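Local coordinates for Lin1840 protein (Listeria innocua serovar 6a, PDB 4ZOC) that probably hydrolyses terminal non-reducing beta-D-glucosyl residues, releasing beta-D-glucose, as a family 3 glycoside hydrolase linked to beta-1,2-glucan metabolism, at residues A[417-429]-A[530-542]. The protein carries 2 engineered substitutions. Sequence-based numbering, arbitrary orientation.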
ATOM      1  N   ASP A 417       7.187 -25.602  30.351  1.00 10.87           N
ATOM      2  CA  ASP A 417       6.409 -24.924  31.407  1.00 12.19           C
ATOM      3  C   ASP A 417       5.039 -24.415  30.966  1.00 11.16           C
ATOM      4  O   ASP A 417       4.262 -23.969  31.809  1.00 11.40           O
ATOM      5  CB  ASP A 417       7.158 -23.677  31.942  1.00 15.55           C
ATOM      6  CG  ASP A 417       8.567 -23.931  32.455  1.00 20.41           C
ATOM      7  OD1 ASP A 417       8.805 -24.887  33.171  1.00 22.72           O
ATOM      8  OD2 ASP A 417       9.467 -23.072  32.176  1.00 32.25           O
ATOM      9  N   GLY A 418       4.749 -24.445  29.666  1.00 10.98           N
ATOM     10  CA  GLY A 418       3.511 -23.977  29.112  1.00  9.48           C
ATOM     11  C   GLY A 418       2.460 -25.075  29.262  1.00  9.12           C
ATOM     12  O   GLY A 418       2.758 -26.271  29.371  1.00  8.87           O
ATOM     13  N   ILE A 419       1.209 -24.669  29.123  1.00 10.21           N
ATOM     14  CA  ILE A 419       0.119 -25.604  29.237  1.00  9.44           C
ATOM     15  C   ILE A 419      -0.525 -25.713  27.871  1.00  9.27           C
ATOM     16  O   ILE A 419      -1.135 -24.714  27.385  1.00 11.57           O
ATOM     17  CB  ILE A 419      -0.919 -25.140  30.272  1.00 10.30           C
ATOM     18  CG1 ILE A 419      -0.316 -24.850  31.682  1.00 11.63           C
ATOM     19  CG2 ILE A 419      -2.095 -26.129  30.390  1.00 11.56           C
ATOM     20  CD1 ILE A 419       0.346 -25.994  32.345  1.00 11.88           C
ATOM     21  N   ASN A 420      -0.421 -26.889  27.237  1.00  9.97           N
ATOM     22  CA  ASN A 420      -1.062 -27.083  25.932  1.00  8.95           C
ATOM     23  C   ASN A 420      -2.587 -27.227  26.032  1.00  9.31           C
ATOM     24  O   ASN A 420      -3.195 -27.270  27.144  1.00  9.20           O
ATOM     25  CB  ASN A 420      -0.370 -28.156  25.125  1.00  9.85           C
ATOM     26  CG  ASN A 420      -0.662 -29.575  25.633  1.00  9.14           C
ATOM     27  OD1 ASN A 420      -1.367 -29.753  26.617  1.00  9.01           O
ATOM     28  ND2 ASN A 420      -0.197 -30.556  24.915  1.00 10.33           N
ATOM     29  N   VAL A 421      -3.263 -27.249  24.874  1.00  8.94           N
ATOM     30  CA  VAL A 421      -4.703 -27.282  24.894  1.00 10.42           C
ATOM     31  C   VAL A 421      -5.239 -28.575  25.520  1.00  7.83           C
ATOM     32  O   VAL A 421      -6.152 -28.493  26.327  1.00  7.83           O
ATOM     33  CB  VAL A 421      -5.279 -27.057  23.508  1.00 11.06           C
ATOM     34  CG1 VAL A 421      -6.784 -27.123  23.541  1.00 11.21           C
ATOM     35  CG2 VAL A 421      -4.825 -25.684  23.007  1.00 10.24           C
ATOM     36  N   GLU A 422      -4.693 -29.745  25.136  1.00  7.36           N
ATOM     37  CA  GLU A 422      -5.138 -30.988  25.727  1.00  8.21           C
ATOM     38  C   GLU A 422      -5.021 -30.956  27.256  1.00  8.51           C
ATOM     39  O   GLU A 422      -5.983 -31.258  27.972  1.00 11.07           O
ATOM     40  CB  GLU A 422      -4.378 -32.227  25.188  1.00 10.49           C
ATOM     41  CG  GLU A 422      -4.804 -33.501  25.926  1.00 10.45           C
ATOM     42  CD  GLU A 422      -4.116 -34.778  25.427  1.00 11.42           C
ATOM     43  OE1 GLU A 422      -3.213 -34.698  24.581  1.00 11.43           O
ATOM     44  OE2 GLU A 422      -4.553 -35.868  25.860  1.00 13.57           O
ATOM     45  N   THR A 423      -3.885 -30.531  27.756  1.00 10.18           N
ATOM     46  CA  THR A 423      -3.615 -30.544  29.194  1.00 10.36           C
ATOM     47  C   THR A 423      -4.574 -29.595  29.905  1.00 10.93           C
ATOM     48  O   THR A 423      -5.139 -29.936  30.953  1.00 10.76           O
ATOM     49  CB  THR A 423      -2.145 -30.224  29.480  1.00 10.42           C
ATOM     50  OG1 THR A 423      -1.335 -31.222  28.879  1.00 11.96           O
ATOM     51  CG2 THR A 423      -1.837 -30.157  31.008  1.00 10.59           C
ATOM     52  N   GLY A 424      -4.785 -28.424  29.325  1.00 10.08           N
ATOM     53  CA  GLY A 424      -5.709 -27.431  29.884  1.00 10.58           C
ATOM     54  C   GLY A 424      -7.141 -27.991  29.915  1.00  9.96           C
ATOM     55  O   GLY A 424      -7.833 -27.923  30.951  1.00 10.11           O
ATOM     56  N   LEU A 425      -7.581 -28.629  28.839  1.00 10.15           N
ATOM     57  CA  LEU A 425      -8.970 -29.114  28.807  1.00  9.94           C
ATOM     58  C   LEU A 425      -9.197 -30.250  29.824  1.00 12.65           C
ATOM     59  O   LEU A 425     -10.262 -30.325  30.466  1.00 13.30           O
ATOM     60  CB  LEU A 425      -9.352 -29.595  27.368  1.00 11.56           C
ATOM     61  CG  LEU A 425      -9.465 -28.561  26.261  1.00 11.89           C
ATOM     62  CD1 LEU A 425     -10.265 -29.162  25.107  1.00 12.50           C
ATOM     63  CD2 LEU A 425     -10.096 -27.306  26.767  1.00 15.10           C
ATOM     64  N   ARG A 426      -8.186 -31.097  30.002  1.00 10.04           N
ATOM     65  CA  ARG A 426      -8.367 -32.285  30.872  1.00 11.73           C
ATOM     66  C   ARG A 426      -8.368 -31.915  32.328  1.00 12.65           C
ATOM     67  O   ARG A 426      -8.858 -32.696  33.145  1.00 14.74           O
ATOM     68  CB  ARG A 426      -7.249 -33.322  30.602  1.00 12.07           C
ATOM     69  CG  ARG A 426      -7.362 -34.045  29.260  1.00 13.96           C
ATOM     70  CD  ARG A 426      -6.411 -35.241  29.213  1.00 13.12           C
ATOM     71  NE  ARG A 426      -6.480 -35.849  27.896  1.00 12.90           N
ATOM     72  CZ  ARG A 426      -7.421 -36.661  27.467  1.00 11.77           C
ATOM     73  NH1 ARG A 426      -8.423 -37.011  28.247  1.00 12.68           N
ATOM     74  NH2 ARG A 426      -7.352 -37.113  26.234  1.00 13.99           N
ATOM     75  N   GLU A 427      -7.875 -30.731  32.684  1.00 11.43           N
ATOM     76  CA  GLU A 427      -8.083 -30.214  34.038  1.00 14.80           C
ATOM     77  C   GLU A 427      -9.526 -29.886  34.333  1.00 16.88           C
ATOM     78  O   GLU A 427      -9.885 -29.750  35.476  1.00 17.76           O
ATOM     79  CB  GLU A 427      -7.252 -28.951  34.275  1.00 16.10           C
ATOM     80  CG  GLU A 427      -5.749 -29.205  34.245  1.00 14.10           C
ATOM     81  CD  GLU A 427      -4.902 -27.961  34.515  1.00 15.36           C
ATOM     82  OE1 GLU A 427      -5.323 -26.750  34.376  1.00 18.00           O
ATOM     83  OE2 GLU A 427      -3.744 -28.200  34.858  1.00 17.13           O
ATOM     84  N   VAL A 428     -10.343 -29.690  33.308  1.00 17.62           N
ATOM     85  CA  VAL A 428     -11.697 -29.062  33.475  1.00 17.40           C
ATOM     86  C   VAL A 428     -12.778 -30.040  33.050  1.00 15.02           C
ATOM     87  O   VAL A 428     -13.760 -30.242  33.772  1.00 14.50           O
ATOM     88  CB  VAL A 428     -11.772 -27.755  32.670  1.00 17.65           C
ATOM     89  CG1 VAL A 428     -13.158 -27.198  32.651  1.00 18.02           C
ATOM     90  CG2 VAL A 428     -10.775 -26.743  33.240  1.00 17.74           C
ATOM     91  N   PHE A 429     -12.556 -30.681  31.914  1.00 16.68           N
ATOM     92  CA  PHE A 429     -13.511 -31.624  31.263  1.00 17.74           C
ATOM     93  C   PHE A 429     -13.117 -33.113  31.486  1.00 17.72           C
ATOM     94  O   PHE A 429     -12.064 -33.556  31.140  1.00 16.56           O
ATOM     95  CB  PHE A 429     -13.584 -31.289  29.742  1.00 16.78           C
ATOM     96  CG  PHE A 429     -14.061 -29.896  29.450  1.00 14.95           C
ATOM     97  CD1 PHE A 429     -15.406 -29.601  29.417  1.00 16.49           C
ATOM     98  CD2 PHE A 429     -13.172 -28.903  29.157  1.00 16.72           C
ATOM     99  CE1 PHE A 429     -15.872 -28.284  29.179  1.00 13.00           C
ATOM    100  CE2 PHE A 429     -13.592 -27.599  28.958  1.00 15.33           C
ATOM    101  CZ  PHE A 429     -14.939 -27.292  28.930  1.00 14.56           C
ATOM    102  N   THR A 530       2.209 -18.857  28.513  1.00  8.13           N
ATOM    103  CA  THR A 530       2.434 -19.965  29.389  1.00  8.12           C
ATOM    104  C   THR A 530       1.183 -20.650  29.860  1.00  8.77           C
ATOM    105  O   THR A 530       1.156 -21.885  29.933  1.00  8.94           O
ATOM    106  CB  THR A 530       3.319 -19.490  30.593  1.00  8.58           C
ATOM    107  OG1 THR A 530       4.620 -19.037  30.091  1.00  8.46           O
ATOM    108  CG2 THR A 530       3.495 -20.610  31.606  1.00  8.32           C
ATOM    109  N   GLU A 531       0.104 -19.889  30.066  1.00  8.56           N
ATOM    110  CA  GLU A 531      -1.104 -20.501  30.584  1.00  9.03           C
ATOM    111  C   GLU A 531      -2.108 -20.826  29.467  1.00  9.48           C
ATOM    112  O   GLU A 531      -3.355 -21.030  29.780  1.00  8.94           O
ATOM    113  CB  GLU A 531      -1.732 -19.612  31.665  1.00  9.66           C
ATOM    114  CG  GLU A 531      -0.880 -19.544  32.926  1.00 11.22           C
ATOM    115  CD  GLU A 531      -0.912 -20.812  33.738  1.00 15.58           C
ATOM    116  OE1 GLU A 531      -1.974 -21.169  34.229  1.00 23.44           O
ATOM    117  OE2 GLU A 531       0.158 -21.383  33.936  1.00 20.91           O
ATOM    118  N   ALA A 532      -1.644 -20.853  28.202  1.00  8.50           N
ATOM    119  CA  ALA A 532      -2.539 -21.038  27.017  1.00  8.40           C
ATOM    120  C   ALA A 532      -3.717 -22.050  27.182  1.00  9.36           C
ATOM    121  O   ALA A 532      -4.877 -21.739  26.917  1.00  7.80           O
ATOM    122  CB  ALA A 532      -1.736 -21.339  25.765  1.00  9.23           C
ATOM    123  N   GLY A 533      -3.424 -23.275  27.601  1.00  9.11           N
ATOM    124  CA  GLY A 533      -4.484 -24.284  27.667  1.00  8.67           C
ATOM    125  C   GLY A 533      -5.493 -24.004  28.753  1.00  7.34           C
ATOM    126  O   GLY A 533      -6.624 -24.484  28.667  1.00  9.79           O
ATOM    127  N   ARG A 534      -5.070 -23.330  29.849  1.00  7.55           N
ATOM    128  CA  ARG A 534      -5.960 -23.019  30.971  1.00  8.24           C
ATOM    129  C   ARG A 534      -6.821 -21.851  30.561  1.00  7.94           C
ATOM    130  O   ARG A 534      -8.006 -21.850  30.803  1.00 10.01           O
ATOM    131  CB  ARG A 534      -5.237 -22.666  32.205  1.00 10.19           C
ATOM    132  CG  ARG A 534      -4.386 -23.814  32.665  1.00 12.13           C
ATOM    133  CD  ARG A 534      -3.817 -23.607  34.053  1.00 16.99           C
ATOM    134  NE  ARG A 534      -3.199 -24.861  34.518  1.00 14.45           N
ATOM    135  CZ  ARG A 534      -1.953 -24.998  35.004  1.00 17.88           C
ATOM    136  NH1 ARG A 534      -1.062 -24.021  35.036  1.00 16.29           N
ATOM    137  NH2 ARG A 534      -1.554 -26.173  35.415  1.00 18.26           N
ATOM    138  N   VAL A 535      -6.231 -20.878  29.854  1.00  8.24           N
ATOM    139  CA  VAL A 535      -7.016 -19.796  29.275  1.00  8.88           C
ATOM    140  C   VAL A 535      -8.157 -20.357  28.377  1.00  9.41           C
ATOM    141  O   VAL A 535      -9.314 -19.930  28.445  1.00  9.93           O
ATOM    142  CB  VAL A 535      -6.105 -18.829  28.453  1.00  7.77           C
ATOM    143  CG1 VAL A 535      -6.865 -17.842  27.622  1.00  9.06           C
ATOM    144  CG2 VAL A 535      -5.121 -18.084  29.336  1.00 10.47           C
ATOM    145  N   THR A 536      -7.772 -21.243  27.481  1.00  7.89           N
ATOM    146  CA  THR A 536      -8.671 -21.877  26.553  1.00  6.71           C
ATOM    147  C   THR A 536      -9.786 -22.632  27.334  1.00  7.57           C
ATOM    148  O   THR A 536     -10.996 -22.452  27.056  1.00  7.28           O
ATOM    149  CB  THR A 536      -7.937 -22.788  25.624  1.00  6.86           C
ATOM    150  OG1 THR A 536      -6.885 -22.059  24.920  1.00  6.28           O
ATOM    151  CG2 THR A 536      -8.861 -23.335  24.641  1.00  7.77           C
ATOM    152  N   ALA A 537      -9.383 -23.478  28.270  1.00  8.19           N
ATOM    153  CA  ALA A 537     -10.380 -24.270  29.044  1.00  8.78           C
ATOM    154  C   ALA A 537     -11.343 -23.376  29.834  1.00  9.57           C
ATOM    155  O   ALA A 537     -12.587 -23.612  29.840  1.00 11.12           O
ATOM    156  CB  ALA A 537      -9.649 -25.235  29.964  1.00  8.21           C
ATOM    157  N   ASP A 538     -10.817 -22.347  30.485  1.00  8.92           N
ATOM    158  CA  ASP A 538     -11.650 -21.423  31.252  1.00 11.52           C
ATOM    159  C   ASP A 538     -12.651 -20.644  30.385  1.00 10.59           C
ATOM    160  O   ASP A 538     -13.803 -20.514  30.774  1.00 11.58           O
ATOM    161  CB  ASP A 538     -10.829 -20.455  32.035  1.00 11.61           C
ATOM    162  CG  ASP A 538     -10.084 -21.119  33.205  1.00 13.68           C
ATOM    163  OD1 ASP A 538     -10.295 -22.319  33.522  1.00 19.81           O
ATOM    164  OD2 ASP A 538      -9.253 -20.435  33.779  1.00 16.99           O
ATOM    165  N   LEU A 539     -12.232 -20.212  29.189  1.00  9.87           N
ATOM    166  CA  LEU A 539     -13.144 -19.505  28.364  1.00  9.42           C
ATOM    167  C   LEU A 539     -14.200 -20.459  27.811  1.00  9.44           C
ATOM    168  O   LEU A 539     -15.366 -20.086  27.737  1.00  9.18           O
ATOM    169  CB  LEU A 539     -12.421 -18.825  27.228  1.00 10.66           C
ATOM    170  CG  LEU A 539     -11.590 -17.645  27.741  1.00 10.50           C
ATOM    171  CD1 LEU A 539     -10.617 -17.282  26.647  1.00 11.60           C
ATOM    172  CD2 LEU A 539     -12.395 -16.430  28.064  1.00 10.93           C
ATOM    173  N   LEU A 540     -13.805 -21.644  27.386  1.00  9.79           N
ATOM    174  CA  LEU A 540     -14.762 -22.633  26.821  1.00 10.07           C
ATOM    175  C   LEU A 540     -15.816 -23.079  27.831  1.00 11.65           C
ATOM    176  O   LEU A 540     -16.928 -23.383  27.453  1.00 11.80           O
ATOM    177  CB  LEU A 540     -14.029 -23.889  26.308  1.00  9.97           C
ATOM    178  CG  LEU A 540     -13.158 -23.642  25.086  1.00 10.43           C
ATOM    179  CD1 LEU A 540     -12.432 -24.932  24.721  1.00 10.40           C
ATOM    180  CD2 LEU A 540     -14.015 -23.145  23.926  1.00  8.55           C
ATOM    181  N   SER A 541     -15.377 -23.230  29.076  1.00 11.63           N
ATOM    182  CA  SER A 541     -16.222 -23.753  30.135  1.00 12.03           C
ATOM    183  C   SER A 541     -17.104 -22.684  30.773  1.00 12.35           C
ATOM    184  O   SER A 541     -18.055 -23.025  31.490  1.00 15.00           O
ATOM    185  CB  SER A 541     -15.345 -24.438  31.212  1.00 12.82           C
ATOM    186  OG  SER A 541     -14.901 -23.425  32.097  1.00 15.03           O
ATOM    187  N   GLY A 542     -16.791 -21.407  30.502  1.00 12.15           N
ATOM    188  CA  GLY A 542     -17.456 -20.315  31.166  1.00 12.94           C
ATOM    189  C   GLY A 542     -16.983 -19.935  32.552  1.00 12.10           C
ATOM    190  O   GLY A 542     -17.566 -19.060  33.153  1.00 12.14           O
TER
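With CG anti to its carbonyl carbon (chi1 -62°) and the chain extended from CG to NE, Arg534 reaches outward and back toward the start of its helix to meet the carboxylate of Glu427, itself extended beyond CG. This pairing lies beside the crossing of helices 421-426 and 532-541 in the alpha/beta C-terminal domain of a family 3 glycoside hydrolase; both pack on its central sheet, Val421 against Leu395 and Thr536 against Thr503. The salt bridge is side-on and two-pronged: Arg534 NE lies 2.8 Å from Glu427 OE1 and Arg534 NH2 3.0 Å from Glu427 OE2, each oxygen using its syn lone pair, with the two planes only 14° apart. Arg534 NH1 turns to Glu531 OE1, so carboxylates at two edges fix the guanidinium's rotation while Ile419 CD1 lies over one face. Glu531 also pairs with Arg364.

The short helix axes approach to 7.2 Å with a signed crossing angle of -47°, consistent with two glycines meeting there: Gly424 CA lies 4.0 Å from Gly533 CA and 3.3 Å from Gly533 O, a CA-H...O contact. At the N-terminal ends, Ile419 N bonds to Thr530 O and Gly533 N to Ile419 O. Toward the other end the packing is apolar, Leu425 CD2 touching both Ala537 and Leu540, and Val428 CG1 and Phe429 CZ converge on Ser541 CB, at 3.8 and 3.7 Å respectively.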